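Local coordinates for protein WipB (Legionella pneumophila, PDB 5NNY) that acts as a translocated Ser/Thr phosphatase effector that targets the host lysosomal nutrient-sensing machinery, this chain being its phosphatase domain, at residues Y42-Q48 with G102-F107. Residue numbers count along the deposited sequence, not the author numbering.
Sequences YTLPELQ and GVIDYF
Tyr42 ends helix 32-42, Thr43 leaves helical geometry, and residues 45-47 form a short 3-10 turn. Opposite, residues 102-104 precede helix 105-117. The backbones come closest at Leu47 and Val103, with CA atoms 6.5 Å apart.

One direct hydrogen bond joins the segments: Val103 N donates to Tyr42 OH at 3.2 Å. The t rotamer of Tyr42 carries its hydroxyl to this amide, beside Gly102 CA (3.5 Å from OH). Water 1 makes a second bridge, donating to Leu47 O (2.8 Å) and Val103 O (2.6 Å). Gln48, with chi1 and chi2 both m, folds back over its own loop. Its NE2 donates to Leu44 O (2.9 Å) and Tyr42 O (3.1 Å).

The apolar core centres on Val103. Its CG2 makes a CH-pi contact over the Tyr42 ring, 3.8 Å from the centroid, and its CG1 meets Leu47 CB at 3.6 Å. Phe107 CD2 lies at the edge of the Tyr42 ring, 3.7 Å from Tyr42 CD1. Leu47 CD1 reaches Phe107 CZ at 4.0 Å.

Ala15 of helix 15-24 touches Tyr42 and Phe107; Ile71 of helix 64-79 touches Leu47. This buried contact packs the end of helix 32-42 and the 3-10 segment 45-47 on residues 102-103 and the first turn of helix 105-117, in a calcineurin-clan phosphoesterase fold.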
loop_
_atom_site.group_PDB
_atom_site.type_symbol
_atom_site.label_atom_id
_atom_site.label_comp_id
_atom_site.label_asym_id
_atom_site.label_seq_id
_atom_site.Cartn_x
_atom_site.Cartn_y
_atom_site.Cartn_z
ATOM N N TYR A 42 20.248 1.044 -2.734
ATOM C CA TYR A 42 19.039 1.511 -3.397
ATOM C C TYR A 42 19.340 2.139 -4.751
ATOM O O TYR A 42 18.524 2.031 -5.677
ATOM C CB TYR A 42 18.261 2.507 -2.504
ATOM C CG TYR A 42 16.909 2.741 -3.121
ATOM C CD1 TYR A 42 15.940 1.744 -3.076
ATOM C CD2 TYR A 42 16.629 3.902 -3.841
ATOM C CE1 TYR A 42 14.703 1.904 -3.710
ATOM C CE2 TYR A 42 15.388 4.077 -4.469
ATOM C CZ TYR A 42 14.441 3.062 -4.411
ATOM O OH TYR A 42 13.211 3.216 -5.035
ATOM N N THR A 43 20.507 2.768 -4.917
ATOM C CA THR A 43 20.818 3.452 -6.169
ATOM C C THR A 43 21.909 2.744 -6.962
ATOM O O THR A 43 22.553 3.360 -7.809
ATOM C CB THR A 43 21.187 4.920 -5.928
ATOM O OG1 THR A 43 22.340 5.028 -5.084
ATOM C CG2 THR A 43 20.031 5.638 -5.254
ATOM N N LEU A 44 22.114 1.452 -6.703
ATOM C CA LEU A 44 23.052 0.668 -7.499
ATOM C C LEU A 44 22.672 0.764 -8.972
ATOM O O LEU A 44 21.524 0.483 -9.322
ATOM C CB LEU A 44 23.040 -0.800 -7.069
ATOM C CG LEU A 44 23.822 -1.227 -5.825
ATOM C CD1 LEU A 44 23.488 -2.667 -5.426
ATOM C CD2 LEU A 44 25.303 -1.083 -6.096
ATOM N N PRO A 45 23.596 1.147 -9.857
ATOM C CA PRO A 45 23.253 1.212 -11.289
ATOM C C PRO A 45 22.631 -0.058 -11.834
ATOM O O PRO A 45 21.707 0.024 -12.651
ATOM C CB PRO A 45 24.606 1.513 -11.948
ATOM C CG PRO A 45 25.326 2.329 -10.901
ATOM C CD PRO A 45 24.898 1.780 -9.562
ATOM N N GLU A 46 23.101 -1.236 -11.405
ATOM C CA GLU A 46 22.567 -2.468 -11.967
ATOM C C GLU A 46 21.105 -2.692 -11.611
ATOM O O GLU A 46 20.456 -3.517 -12.260
ATOM C CB GLU A 46 23.406 -3.665 -11.506
ATOM C CG GLU A 46 23.480 -3.801 -10.002
ATOM C CD GLU A 46 24.170 -5.090 -9.560
ATOM O OE1 GLU A 46 24.597 -5.152 -8.385
ATOM O OE2 GLU A 46 24.279 -6.019 -10.386
ATOM N N LEU A 47 20.560 -1.949 -10.643
ATOM C CA LEU A 47 19.156 -2.061 -10.266
ATOM C C LEU A 47 18.263 -0.977 -10.865
ATOM O O LEU A 47 17.064 -0.967 -10.571
ATOM C CB LEU A 47 18.999 -2.025 -8.737
ATOM C CG LEU A 47 19.638 -3.156 -7.926
ATOM C CD1 LEU A 47 19.392 -2.913 -6.417
ATOM C CD2 LEU A 47 19.041 -4.484 -8.314
ATOM N N GLN A 48 18.801 -0.070 -11.676
ATOM C CA GLN A 48 18.039 1.074 -12.167
ATOM C C GLN A 48 17.414 0.769 -13.527
ATOM O O GLN A 48 18.118 0.437 -14.491
ATOM C CB GLN A 48 18.919 2.327 -12.260
ATOM C CG GLN A 48 19.674 2.675 -10.974
ATOM C CD GLN A 48 18.770 2.693 -9.763
ATOM O OE1 GLN A 48 17.789 3.451 -9.726
ATOM N NE2 GLN A 48 19.091 1.865 -8.753
ATOM N N GLY A 102 9.549 2.697 -8.107
ATOM C CA GLY A 102 10.758 2.404 -7.349
ATOM C C GLY A 102 11.453 1.121 -7.799
ATOM O O GLY A 102 11.031 0.426 -8.732
ATOM N N VAL A 103 12.544 0.795 -7.093
ATOM C CA VAL A 103 13.513 -0.176 -7.616
ATOM C C VAL A 103 12.973 -1.603 -7.545
ATOM O O VAL A 103 13.046 -2.356 -8.526
ATOM C CB VAL A 103 14.859 -0.052 -6.879
ATOM C CG1 VAL A 103 15.774 -1.173 -7.309
ATOM C CG2 VAL A 103 15.497 1.274 -7.176
ATOM N N ILE A 104 12.531 -2.037 -6.364
ATOM C CA ILE A 104 12.058 -3.413 -6.206
ATOM C C ILE A 104 11.219 -3.509 -4.944
ATOM O O ILE A 104 11.600 -2.992 -3.888
ATOM C CB ILE A 104 13.231 -4.430 -6.189
ATOM C CG1 ILE A 104 12.703 -5.872 -6.305
ATOM C CG2 ILE A 104 14.150 -4.231 -4.981
ATOM C CD1 ILE A 104 13.810 -6.892 -6.630
ATOM N N ASP A 105 10.077 -4.194 -5.057
ATOM C CA ASP A 105 9.135 -4.251 -3.939
ATOM C C ASP A 105 9.693 -4.991 -2.739
ATOM O O ASP A 105 9.223 -4.764 -1.621
ATOM C CB ASP A 105 7.821 -4.905 -4.358
ATOM C CG ASP A 105 6.913 -3.946 -5.100
ATOM O OD1 ASP A 105 7.126 -2.717 -4.958
ATOM O OD2 ASP A 105 6.018 -4.433 -5.854
ATOM N N TYR A 106 10.677 -5.868 -2.946
ATOM C CA TYR A 106 11.297 -6.572 -1.828
ATOM C C TYR A 106 11.775 -5.608 -0.750
ATOM O O TYR A 106 11.697 -5.920 0.440
ATOM C CB TYR A 106 12.480 -7.404 -2.329
ATOM C CG TYR A 106 13.023 -8.362 -1.299
ATOM C CD1 TYR A 106 12.363 -9.547 -1.025
ATOM C CD2 TYR A 106 14.197 -8.065 -0.580
ATOM C CE1 TYR A 106 12.853 -10.429 -0.071
ATOM C CE2 TYR A 106 14.697 -8.950 0.379
ATOM C CZ TYR A 106 14.020 -10.126 0.617
ATOM O OH TYR A 106 14.490 -11.015 1.546
ATOM N N PHE A 107 12.286 -4.434 -1.150
ATOM C CA PHE A 107 12.906 -3.523 -0.189
ATOM C C PHE A 107 11.888 -3.008 0.820
ATOM O O PHE A 107 12.127 -3.036 2.033
ATOM C CB PHE A 107 13.575 -2.356 -0.914
ATOM C CG PHE A 107 14.833 -2.734 -1.685
ATOM C CD1 PHE A 107 15.560 -3.887 -1.378
ATOM C CD2 PHE A 107 15.312 -1.885 -2.665
ATOM C CE1 PHE A 107 16.732 -4.196 -2.073
ATOM C CE2 PHE A 107 16.489 -2.172 -3.356
ATOM C CZ PHE A 107 17.207 -3.337 -3.056
HETATM O O HOH W 1 14.556 -2.217 -10.668
#